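Local structure of chromosomal replication initiator protein DnaA (Aquifex aeolicus, 1L8Q) at residues 173-178 / 196-201; 177-182 / 188-193; 208-213 / 217-222; 23-28 / 38-43. The protein binds ATP and the replication origin to initiate and regulate chromosomal replication, probably gripping double-stranded DNA with a flexible C-terminal domain. All coordinates share one frame; numbering follows the deposited sequence.

Contact 1 of 4, residues 173-178 / 196-201; sequences KIIKEK and ENTKNV. With ADP (adenosine-5'-diphosphate), chain C.
Thr198 meets the CD1 methyl of Ile175. Ile175 CD1 stands 4.4 Å from Thr198 OG1, a loose van der Waals touch of a methyl on the hydroxyl oxygen. Thr198 OG1 has its polar partner one turn back, at the carbonyl O of Leu194. Helix 201-214 closes in here too, with Ile204 against both Thr198 and Ile175.

The chain then turns to Val201, which lies between Ile174 and Lys178 of helix 168-181 and the ribose of ADP. Val201 CG2 lies 3.6 Å from Ile174 CG2, and the two side chains cross at about a right angle. On another flank, Val201 CG1 meets Lys178 CE at 4.1 Å. The Lys178 chain bends at its second torsion (chi2 -52°), and its ammonium is bonded to Glu181 and Glu205. Val201 CB is 3.4 Å from O4' of ADP.

Ile174 spreads over the adenine. Its CG2 goes to Val201, while CD1 sits over the face of the base, 3.6 Å from N3 of ADP. Ile14 flanks Ile174 as well. Arg202, the next residue in the chain, binds ATP. The helical lid of an AAA+ ATPase typically covers its nucleotide pocket in this way.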
# COMPACT_ATOMS: atom_id res chain seq x y z
N LYS A 173 7.36 13.84 -10.66
CA LYS A 173 6.59 14.12 -11.86
C LYS A 173 5.09 14.00 -11.56
O LYS A 173 4.29 14.85 -11.97
CB LYS A 173 7.01 13.21 -13.01
CG LYS A 173 8.47 13.37 -13.40
CD LYS A 173 8.78 12.71 -14.71
CE LYS A 173 10.27 12.70 -14.97
NZ LYS A 173 10.60 11.82 -16.14
N ILE A 174 4.71 12.96 -10.82
CA ILE A 174 3.31 12.78 -10.48
C ILE A 174 2.81 14.01 -9.70
O ILE A 174 1.81 14.65 -10.04
CB ILE A 174 3.10 11.48 -9.71
CG1 ILE A 174 3.26 10.29 -10.65
CG2 ILE A 174 1.72 11.46 -9.09
CD1 ILE A 174 3.11 8.93 -9.97
N ILE A 175 3.56 14.38 -8.67
CA ILE A 175 3.19 15.53 -7.88
C ILE A 175 2.90 16.75 -8.75
O ILE A 175 1.94 17.48 -8.52
CB ILE A 175 4.29 15.82 -6.85
CG1 ILE A 175 4.18 14.84 -5.67
CG2 ILE A 175 4.20 17.23 -6.36
CD1 ILE A 175 5.43 14.78 -4.80
N LYS A 176 3.73 16.98 -9.76
CA LYS A 176 3.48 18.08 -10.67
C LYS A 176 2.16 17.88 -11.37
O LYS A 176 1.37 18.81 -11.47
CB LYS A 176 4.56 18.20 -11.72
CG LYS A 176 5.82 18.93 -11.29
CD LYS A 176 6.94 18.51 -12.23
CE LYS A 176 8.12 19.44 -12.20
NZ LYS A 176 9.07 19.10 -13.31
N GLU A 177 1.90 16.67 -11.86
CA GLU A 177 0.63 16.44 -12.55
C GLU A 177 -0.54 16.73 -11.62
O GLU A 177 -1.46 17.43 -11.98
CB GLU A 177 0.54 15.03 -13.21
CG GLU A 177 0.86 15.03 -14.72
CD GLU A 177 1.16 13.63 -15.31
OE1 GLU A 177 0.49 12.62 -14.93
OE2 GLU A 177 2.08 13.53 -16.19
N LYS A 178 -0.45 16.24 -10.38
CA LYS A 178 -1.52 16.39 -9.39
C LYS A 178 -1.80 17.85 -9.07
O LYS A 178 -2.96 18.27 -8.98
CB LYS A 178 -1.18 15.62 -8.12
CG LYS A 178 -1.33 14.12 -8.26
CD LYS A 178 -2.69 13.79 -8.80
CE LYS A 178 -2.83 12.32 -9.11
NZ LYS A 178 -4.25 11.96 -9.25
N GLU A 196 8.77 15.35 0.54
CA GLU A 196 9.15 14.90 1.87
C GLU A 196 8.06 14.17 2.64
O GLU A 196 8.36 13.34 3.48
CB GLU A 196 9.68 16.06 2.71
CG GLU A 196 11.21 16.22 2.69
CD GLU A 196 11.97 15.02 3.30
OE1 GLU A 196 11.35 13.97 3.58
OE2 GLU A 196 13.21 15.14 3.49
N ASN A 197 6.79 14.45 2.35
CA ASN A 197 5.72 13.87 3.17
C ASN A 197 4.74 12.91 2.51
O ASN A 197 3.64 12.72 3.03
CB ASN A 197 4.96 14.97 3.89
CG ASN A 197 5.86 15.77 4.82
OD1 ASN A 197 5.89 15.53 6.02
ND2 ASN A 197 6.58 16.73 4.26
N THR A 198 5.13 12.28 1.41
CA THR A 198 4.25 11.33 0.76
C THR A 198 5.01 10.26 -0.01
O THR A 198 6.16 10.47 -0.42
CB THR A 198 3.26 12.06 -0.18
OG1 THR A 198 3.95 12.56 -1.33
CG2 THR A 198 2.70 13.29 0.47
N LYS A 199 4.35 9.12 -0.22
CA LYS A 199 4.94 8.00 -0.95
C LYS A 199 3.94 7.50 -1.99
O LYS A 199 4.31 6.90 -2.99
CB LYS A 199 5.27 6.88 0.03
CG LYS A 199 4.09 6.43 0.87
CD LYS A 199 4.28 4.99 1.41
CE LYS A 199 3.17 4.62 2.41
NZ LYS A 199 2.97 3.15 2.52
N ASN A 200 2.66 7.77 -1.73
CA ASN A 200 1.53 7.32 -2.53
C ASN A 200 0.96 8.51 -3.27
O ASN A 200 1.30 9.62 -2.98
CB ASN A 200 0.42 6.86 -1.57
CG ASN A 200 0.35 5.40 -1.44
OD1 ASN A 200 0.51 4.67 -2.42
ND2 ASN A 200 0.08 4.92 -0.21
N VAL A 201 0.03 8.25 -4.18
CA VAL A 201 -0.78 9.29 -4.75
C VAL A 201 -1.92 9.57 -3.76
O VAL A 201 -2.44 10.69 -3.69
CB VAL A 201 -1.38 8.85 -6.10
CG1 VAL A 201 -2.79 9.40 -6.27
CG2 VAL A 201 -0.51 9.32 -7.23
PB ADP C . -1.27 -0.17 -6.49
O1B ADP C . -2.28 -0.92 -7.37
O2B ADP C . 0.15 -0.66 -6.61
O3B ADP C . -1.74 0.03 -5.08
PA ADP C . -2.27 1.76 -8.15
O1A ADP C . -2.05 1.13 -9.51
O2A ADP C . -3.64 1.46 -7.57
O3A ADP C . -1.17 1.28 -7.10
O5' ADP C . -2.01 3.33 -8.24
C5' ADP C . -2.23 4.17 -7.12
C4' ADP C . -2.47 5.55 -7.68
O4' ADP C . -1.22 6.14 -8.09
C3' ADP C . -3.32 5.44 -8.93
O3' ADP C . -4.10 6.63 -8.96
C2' ADP C . -2.30 5.45 -10.04
O2' ADP C . -2.76 5.89 -11.31
C1' ADP C . -1.23 6.36 -9.50
N9 ADP C . 0.05 5.93 -10.10
C8 ADP C . 0.78 4.86 -9.72
N7 ADP C . 1.90 4.76 -10.50
C5 ADP C . 1.86 5.76 -11.39
C6 ADP C . 2.72 6.22 -12.50
N6 ADP C . 3.86 5.59 -12.82
N1 ADP C . 2.32 7.30 -13.18
C2 ADP C . 1.19 7.97 -12.88
N3 ADP C . 0.37 7.59 -11.88
C4 ADP C . 0.65 6.52 -11.13

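Contact 2 of 4, residues 177-182 / 188-193; sequences EKLKEF and KEVIDY
Leu179 makes the apolar contact by sending its two methyls to neighbouring residues of helix 188-197. Leu179 CD1 packs on Ile191 CG1 at 3.8 Å. Leu179 CD2 meets Val190 CG1 at 4.0 Å, and that same valine methyl also lies close to CD1. The leucine thus rests on two successive residues and crosses both at a slant. Val190 presents CG1 because this methyl is anti to its backbone N (chi1 -176°). Leu184 and Leu186, in the loop between the helices, also touch Leu179. Phe216 covers Val190 from helix 216-241.

The two helices follow each other in the chain, joined by a short loop, in the helical lid of the AAA+ region. Helix 168-181 ends just before Phe182, the first residue to leave helical backbone angles. After five intervening residues the chain is helical again at Lys188.

Salt bridges lie away from the apolar seam, and each stays within one helix. Lys188 NZ bonds Asp192 OD2 at 2.7 Å, one turn further on, using the syn lone pair of that oxygen. Glu181 OE2 receives Lys178 NZ on its syn side, but 31° out of the carboxylate plane.

Hydrogen bonds tie the ends to other helices. The carbonyl O of Phe182 accepts from Lys212 NZ in helix 201-214. Tyr193 OH is hydrogen-bonded to Glu223 OE1 of helix 216-241.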
# COMPACT_ATOMS: atom_id res chain seq x y z
N GLU A 177 1.90 16.67 -11.86
CA GLU A 177 0.63 16.44 -12.55
C GLU A 177 -0.54 16.73 -11.62
O GLU A 177 -1.46 17.43 -11.98
CB GLU A 177 0.54 15.03 -13.21
CG GLU A 177 0.86 15.03 -14.72
CD GLU A 177 1.16 13.63 -15.31
OE1 GLU A 177 0.49 12.62 -14.93
OE2 GLU A 177 2.08 13.53 -16.19
N LYS A 178 -0.45 16.24 -10.38
CA LYS A 178 -1.52 16.39 -9.39
C LYS A 178 -1.80 17.85 -9.07
O LYS A 178 -2.96 18.27 -8.98
CB LYS A 178 -1.18 15.62 -8.12
CG LYS A 178 -1.33 14.12 -8.26
CD LYS A 178 -2.69 13.79 -8.80
CE LYS A 178 -2.83 12.32 -9.11
NZ LYS A 178 -4.25 11.96 -9.25
N LEU A 179 -0.75 18.62 -8.89
CA LEU A 179 -0.92 20.04 -8.62
C LEU A 179 -1.68 20.75 -9.76
O LEU A 179 -2.51 21.61 -9.49
CB LEU A 179 0.42 20.70 -8.31
CG LEU A 179 1.00 20.36 -6.92
CD1 LEU A 179 2.41 20.91 -6.77
CD2 LEU A 179 0.11 20.85 -5.76
N LYS A 180 -1.41 20.39 -11.01
CA LYS A 180 -2.21 20.91 -12.12
C LYS A 180 -3.64 20.37 -12.10
O LYS A 180 -4.57 21.09 -12.42
CB LYS A 180 -1.58 20.57 -13.46
CG LYS A 180 -0.47 21.49 -13.89
CD LYS A 180 0.59 20.71 -14.68
CE LYS A 180 1.74 21.62 -15.13
NZ LYS A 180 2.95 20.82 -15.51
N GLU A 181 -3.81 19.09 -11.75
CA GLU A 181 -5.15 18.50 -11.64
C GLU A 181 -6.02 19.30 -10.68
O GLU A 181 -7.17 19.60 -10.97
CB GLU A 181 -5.07 17.07 -11.09
CG GLU A 181 -5.30 15.98 -12.10
CD GLU A 181 -5.67 14.65 -11.44
OE1 GLU A 181 -6.83 14.53 -11.00
OE2 GLU A 181 -4.81 13.74 -11.39
N PHE A 182 -5.47 19.63 -9.52
CA PHE A 182 -6.24 20.27 -8.47
C PHE A 182 -6.05 21.78 -8.40
O PHE A 182 -6.39 22.43 -7.41
CB PHE A 182 -6.00 19.56 -7.13
CG PHE A 182 -6.49 18.15 -7.12
CD1 PHE A 182 -7.84 17.87 -6.91
CD2 PHE A 182 -5.62 17.09 -7.39
CE1 PHE A 182 -8.31 16.55 -6.94
CE2 PHE A 182 -6.08 15.78 -7.41
CZ PHE A 182 -7.43 15.51 -7.19
N LYS A 188 8.03 25.69 -5.78
CA LYS A 188 9.06 24.85 -5.19
C LYS A 188 8.68 24.30 -3.79
O LYS A 188 8.75 23.10 -3.57
CB LYS A 188 10.42 25.56 -5.15
CG LYS A 188 11.62 24.59 -5.02
CD LYS A 188 12.97 25.33 -4.93
CE LYS A 188 14.16 24.35 -4.96
NZ LYS A 188 14.02 23.23 -3.97
N GLU A 189 8.27 25.19 -2.88
CA GLU A 189 7.98 24.77 -1.51
C GLU A 189 6.90 23.71 -1.42
O GLU A 189 6.98 22.80 -0.59
CB GLU A 189 7.58 25.95 -0.64
CG GLU A 189 8.45 27.16 -0.79
CD GLU A 189 7.86 28.18 -1.75
OE1 GLU A 189 6.69 28.61 -1.51
OE2 GLU A 189 8.55 28.54 -2.73
N VAL A 190 5.87 23.84 -2.25
CA VAL A 190 4.76 22.92 -2.22
C VAL A 190 5.23 21.58 -2.73
O VAL A 190 5.02 20.56 -2.09
CB VAL A 190 3.58 23.43 -3.06
CG1 VAL A 190 2.39 22.51 -2.94
CG2 VAL A 190 3.20 24.84 -2.63
N ILE A 191 5.88 21.61 -3.90
CA ILE A 191 6.45 20.40 -4.50
C ILE A 191 7.39 19.75 -3.53
O ILE A 191 7.29 18.55 -3.30
CB ILE A 191 7.18 20.71 -5.81
CG1 ILE A 191 6.21 21.34 -6.81
CG2 ILE A 191 7.78 19.44 -6.40
CD1 ILE A 191 6.86 22.13 -7.89
N ASP A 192 8.27 20.54 -2.92
CA ASP A 192 9.15 20.01 -1.88
C ASP A 192 8.38 19.42 -0.70
O ASP A 192 8.65 18.29 -0.27
CB ASP A 192 10.16 21.05 -1.41
CG ASP A 192 11.36 21.20 -2.36
OD1 ASP A 192 11.47 20.38 -3.32
OD2 ASP A 192 12.23 22.10 -2.25
N TYR A 193 7.40 20.16 -0.18
CA TYR A 193 6.62 19.68 0.95
C TYR A 193 6.06 18.31 0.66
O TYR A 193 6.05 17.44 1.53
CB TYR A 193 5.45 20.61 1.27
CG TYR A 193 4.51 20.02 2.30
CD1 TYR A 193 4.75 20.17 3.67
CD2 TYR A 193 3.41 19.28 1.91
CE1 TYR A 193 3.90 19.63 4.61
CE2 TYR A 193 2.55 18.72 2.86
CZ TYR A 193 2.81 18.90 4.20
OH TYR A 193 1.97 18.34 5.15

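Contact 3 of 4, residues 208-213 / 217-222; sequences IKLIKL and EGLERK
Leu219 extends toward helix 201-214 because its CG is anti to the backbone N (chi1 -176°). Ile211 meets it with CG1, which is placed anti to its own carbonyl carbon (chi1 -74°). This is a helix-helix junction at the edge of the AAA+ region. Helix 201-214 is the last helix of the lid. After a short turn comes helix 216-241, the long first helix of the region assigned to domain IV, which probably binds double-stranded DNA.

The contact is apolar. The backbones come close, with Ile211 CA and Leu219 CA 6.2 Å apart. Leu219 supplies the whole second side; both its methyls touch Leu210, and CD2 also touches Ile211. One methyl, CD1, lies against the flank of Leu210, 4.1 Å from Leu210 CG. Both Leu210 and Ile211 cross Leu219 at about a right angle.

Leu184, from the loop after helix 168-181, covers Ile211. Ile208, one turn earlier, points away from this junction and packs on Phe182, Lys178 and Leu179. Helix 201-214 thus packs on the rest of the lid through Ile208 and on helix 216-241 here. The second methyl of Leu219 sits across two neighbours: CD2 is 3.9 Å from Ile211 CG1 and 4.0 Å from Leu210 CB.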
# COMPACT_ATOMS: atom_id res chain seq x y z
N ILE A 208 -3.10 17.46 -0.59
CA ILE A 208 -3.69 18.48 -1.44
C ILE A 208 -5.07 18.90 -0.92
O ILE A 208 -5.36 20.09 -0.88
CB ILE A 208 -3.73 18.02 -2.91
CG1 ILE A 208 -2.33 18.19 -3.55
CG2 ILE A 208 -4.73 18.79 -3.69
CD1 ILE A 208 -2.17 17.51 -4.91
N LYS A 209 -5.88 17.94 -0.49
CA LYS A 209 -7.20 18.22 0.07
C LYS A 209 -7.05 19.21 1.23
O LYS A 209 -7.80 20.18 1.33
CB LYS A 209 -7.85 16.95 0.59
CG LYS A 209 -9.00 16.37 -0.24
CD LYS A 209 -8.52 15.70 -1.55
CE LYS A 209 -9.54 14.61 -2.04
NZ LYS A 209 -9.23 13.23 -1.51
N LEU A 210 -6.07 18.96 2.09
CA LEU A 210 -5.83 19.82 3.24
C LEU A 210 -5.32 21.18 2.80
O LEU A 210 -5.61 22.20 3.42
CB LEU A 210 -4.82 19.19 4.19
CG LEU A 210 -5.30 18.56 5.51
CD1 LEU A 210 -6.82 18.32 5.56
CD2 LEU A 210 -4.50 17.28 5.83
N ILE A 211 -4.56 21.20 1.72
CA ILE A 211 -4.02 22.47 1.25
C ILE A 211 -5.12 23.35 0.66
O ILE A 211 -5.13 24.55 0.90
CB ILE A 211 -2.87 22.28 0.26
CG1 ILE A 211 -1.62 21.81 1.00
CG2 ILE A 211 -2.56 23.57 -0.44
CD1 ILE A 211 -0.62 21.07 0.15
N LYS A 212 -6.06 22.75 -0.08
CA LYS A 212 -7.15 23.54 -0.65
C LYS A 212 -8.06 24.06 0.46
O LYS A 212 -8.73 25.08 0.30
CB LYS A 212 -7.98 22.72 -1.64
CG LYS A 212 -7.19 21.91 -2.63
CD LYS A 212 -6.95 22.67 -3.89
CE LYS A 212 -8.06 22.47 -4.85
NZ LYS A 212 -8.19 23.71 -5.62
N LEU A 213 -8.11 23.35 1.57
CA LEU A 213 -9.02 23.70 2.65
C LEU A 213 -8.45 24.79 3.52
O LEU A 213 -9.11 25.77 3.79
CB LEU A 213 -9.32 22.48 3.52
CG LEU A 213 -10.20 22.81 4.74
CD1 LEU A 213 -11.64 23.15 4.34
CD2 LEU A 213 -10.19 21.67 5.77
N GLU A 217 -0.10 27.39 3.69
CA GLU A 217 0.48 27.90 4.93
C GLU A 217 -0.38 27.60 6.17
O GLU A 217 0.10 27.66 7.30
CB GLU A 217 0.83 29.39 4.82
CG GLU A 217 1.78 29.66 3.66
CD GLU A 217 2.24 31.10 3.59
OE1 GLU A 217 1.53 31.99 4.08
OE2 GLU A 217 3.32 31.35 3.02
N GLY A 218 -1.64 27.24 5.92
CA GLY A 218 -2.54 26.84 6.98
C GLY A 218 -2.17 25.45 7.42
O GLY A 218 -2.17 25.15 8.62
N LEU A 219 -1.81 24.60 6.46
CA LEU A 219 -1.39 23.24 6.76
C LEU A 219 -0.08 23.26 7.52
O LEU A 219 0.10 22.53 8.50
CB LEU A 219 -1.25 22.40 5.47
CG LEU A 219 -0.90 20.93 5.74
CD1 LEU A 219 -1.83 20.31 6.81
CD2 LEU A 219 -0.89 20.12 4.44
N GLU A 220 0.84 24.11 7.09
CA GLU A 220 2.11 24.20 7.79
C GLU A 220 1.90 24.61 9.25
O GLU A 220 2.49 24.02 10.17
CB GLU A 220 3.08 25.14 7.07
CG GLU A 220 3.65 24.53 5.80
CD GLU A 220 4.60 25.45 5.07
OE1 GLU A 220 5.74 25.02 4.81
OE2 GLU A 220 4.21 26.59 4.74
N ARG A 221 1.00 25.56 9.46
CA ARG A 221 0.69 26.00 10.81
C ARG A 221 0.06 24.87 11.62
O ARG A 221 0.49 24.59 12.75
CB ARG A 221 -0.24 27.19 10.77
CG ARG A 221 -0.30 27.98 12.07
CD ARG A 221 -1.38 29.04 12.08
NE ARG A 221 -1.25 29.97 13.21
CZ ARG A 221 -1.70 29.72 14.43
NH1 ARG A 221 -2.29 28.57 14.70
NH2 ARG A 221 -1.54 30.62 15.40
N LYS A 222 -0.94 24.22 11.05
CA LYS A 222 -1.61 23.15 11.74
C LYS A 222 -0.60 22.07 12.09
O LYS A 222 -0.58 21.57 13.22
CB LYS A 222 -2.77 22.59 10.91
CG LYS A 222 -3.60 21.49 11.61
CD LYS A 222 -3.94 21.87 13.05
CE LYS A 222 -5.08 21.01 13.61
NZ LYS A 222 -4.73 19.54 13.72

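Contact 4 of 4, residues 23-28 / 38-43; sequences YEVVKE and NPIFIY
Where Val25 and Val26 face Ile40 and Ile42, the shortest polar bond within the segments belongs to the helix backbone: Glu28 N to Glu24 O at 2.7 Å. No hydrogen bond crosses to the strand. The contact is made by methyl groups.

Val25 CG1 lies 3.9 Å from Ile40 CD1, and the two side chains run past each other in opposite directions. Val25 turns this methyl forward by placing it anti to the backbone N (chi1 168°). Val26 uses its other branch, CG2, which meets Ile42 CD1 at 3.9 Å. Those side chains cross at about a right angle. Ile40 and Ile42 both point toward the helix, two residues apart.

Helix 23-28 runs nearly antiparallel to strand 40-43, at 156°, with their axes 10.1 Å apart. Leu53 of helix 50-63 packs against both Val26 and Ile42, and Ile160 of the neighbouring strand touches Val25 and Ile40. The strand is bonded on one edge to strand 133-138 and on the other to strand 160-163. It leads into the nucleotide-binding loop of Gly47, Thr48 and Gly49, with Lys50 starting helix 50-63. A helix packed on the parallel sheet beside the P-loop is characteristic of the AAA+ core.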
# COMPACT_ATOMS: atom_id res chain seq x y z
N TYR A 23 6.93 -1.93 -16.77
CA TYR A 23 6.36 -1.22 -17.90
C TYR A 23 6.82 -1.80 -19.24
O TYR A 23 6.00 -2.04 -20.14
CB TYR A 23 6.70 0.25 -17.83
CG TYR A 23 6.11 1.08 -18.92
CD1 TYR A 23 4.80 1.51 -18.85
CD2 TYR A 23 6.86 1.45 -20.04
CE1 TYR A 23 4.24 2.27 -19.85
CE2 TYR A 23 6.32 2.21 -21.03
CZ TYR A 23 5.01 2.62 -20.94
OH TYR A 23 4.46 3.39 -21.93
N GLU A 24 8.13 -2.01 -19.37
CA GLU A 24 8.65 -2.51 -20.63
C GLU A 24 8.14 -3.90 -20.91
O GLU A 24 7.69 -4.19 -22.05
CB GLU A 24 10.17 -2.45 -20.66
CG GLU A 24 10.72 -1.11 -21.11
CD GLU A 24 12.23 -1.02 -20.99
OE1 GLU A 24 12.88 -2.06 -20.77
OE2 GLU A 24 12.78 0.09 -21.12
N VAL A 25 8.19 -4.76 -19.90
CA VAL A 25 7.72 -6.14 -20.05
C VAL A 25 6.25 -6.18 -20.47
O VAL A 25 5.88 -6.89 -21.40
CB VAL A 25 7.95 -6.98 -18.77
CG1 VAL A 25 7.19 -8.31 -18.85
CG2 VAL A 25 9.44 -7.23 -18.58
N VAL A 26 5.41 -5.39 -19.81
CA VAL A 26 4.01 -5.37 -20.15
C VAL A 26 3.83 -4.92 -21.61
O VAL A 26 3.04 -5.49 -22.36
CB VAL A 26 3.21 -4.47 -19.17
CG1 VAL A 26 1.84 -4.08 -19.77
CG2 VAL A 26 3.04 -5.16 -17.83
N LYS A 27 4.59 -3.91 -22.02
CA LYS A 27 4.53 -3.43 -23.39
C LYS A 27 5.04 -4.43 -24.42
O LYS A 27 4.46 -4.58 -25.47
CB LYS A 27 5.29 -2.12 -23.54
CG LYS A 27 4.44 -0.90 -23.30
CD LYS A 27 4.96 0.25 -24.13
CE LYS A 27 3.83 0.87 -24.94
NZ LYS A 27 4.34 1.98 -25.79
N GLU A 28 6.16 -5.07 -24.13
CA GLU A 28 6.64 -6.13 -25.00
C GLU A 28 5.54 -7.19 -25.15
O GLU A 28 5.29 -7.69 -26.23
CB GLU A 28 7.89 -6.77 -24.41
CG GLU A 28 9.21 -6.21 -24.92
CD GLU A 28 10.31 -6.20 -23.85
OE1 GLU A 28 11.23 -5.36 -23.96
OE2 GLU A 28 10.28 -7.03 -22.91
N ASN A 38 4.54 -15.44 -20.25
CA ASN A 38 3.29 -15.95 -19.71
C ASN A 38 3.61 -16.93 -18.63
O ASN A 38 4.21 -17.94 -18.88
CB ASN A 38 2.46 -16.63 -20.82
CG ASN A 38 0.95 -16.38 -20.66
OD1 ASN A 38 0.51 -15.49 -19.91
ND2 ASN A 38 0.15 -17.16 -21.38
N PRO A 39 3.25 -16.60 -17.40
CA PRO A 39 2.57 -15.36 -17.10
C PRO A 39 3.53 -14.24 -16.75
O PRO A 39 4.74 -14.45 -16.63
CB PRO A 39 1.79 -15.70 -15.83
CG PRO A 39 2.51 -16.87 -15.23
CD PRO A 39 3.50 -17.41 -16.20
N ILE A 40 2.96 -13.04 -16.60
CA ILE A 40 3.66 -11.90 -16.07
C ILE A 40 3.13 -11.73 -14.65
O ILE A 40 1.92 -11.69 -14.45
CB ILE A 40 3.32 -10.65 -16.86
CG1 ILE A 40 3.90 -10.73 -18.25
CG2 ILE A 40 3.83 -9.40 -16.15
CD1 ILE A 40 3.51 -9.57 -19.09
N PHE A 41 4.03 -11.61 -13.68
CA PHE A 41 3.63 -11.47 -12.28
C PHE A 41 4.28 -10.22 -11.74
O PHE A 41 5.49 -10.20 -11.50
CB PHE A 41 4.12 -12.68 -11.49
CG PHE A 41 3.59 -12.75 -10.11
CD1 PHE A 41 4.09 -11.92 -9.11
CD2 PHE A 41 2.63 -13.69 -9.77
CE1 PHE A 41 3.60 -12.00 -7.81
CE2 PHE A 41 2.15 -13.80 -8.47
CZ PHE A 41 2.64 -12.95 -7.49
N ILE A 42 3.49 -9.16 -11.56
CA ILE A 42 4.01 -7.91 -11.05
C ILE A 42 3.80 -7.79 -9.54
O ILE A 42 2.72 -8.06 -9.05
CB ILE A 42 3.29 -6.75 -11.73
CG1 ILE A 42 3.59 -6.74 -13.22
CG2 ILE A 42 3.71 -5.41 -11.10
CD1 ILE A 42 2.56 -5.92 -14.01
N TYR A 43 4.82 -7.37 -8.81
CA TYR A 43 4.68 -7.18 -7.37
C TYR A 43 5.37 -5.91 -6.84
O TYR A 43 6.40 -5.46 -7.36
CB TYR A 43 5.15 -8.40 -6.60
CG TYR A 43 6.62 -8.64 -6.68
CD1 TYR A 43 7.46 -8.28 -5.63
CD2 TYR A 43 7.17 -9.23 -7.79
CE1 TYR A 43 8.81 -8.49 -5.70
CE2 TYR A 43 8.51 -9.46 -7.88
CZ TYR A 43 9.33 -9.10 -6.82
OH TYR A 43 10.69 -9.34 -6.90

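In the fold
All four contacts are largely buried, and no hydrogen bond or salt bridge crosses any of them; in contact 1 the aliphatic part of Lys178 joins in. Contact 4 stands apart. It packs a helix on the parallel sheet of the nucleotide-binding core, its centre about 24 Å from that of contact 1 and about 39 Å from that of contact 3. Contacts 1 to 3 are made by helices and turns alone. Contacts 1 and 2 both join helix 168-181 to the neighbourhood of helix 188-197 and share Glu177 and Lys178. Contact 1 alone holds residues of the ADP pocket, two of its sixteen. Contact 3 lies further out, where the region assigned to domain IV starts. Ile208 bridges contacts 1, 2 and 3, touching Lys178 and Phe182.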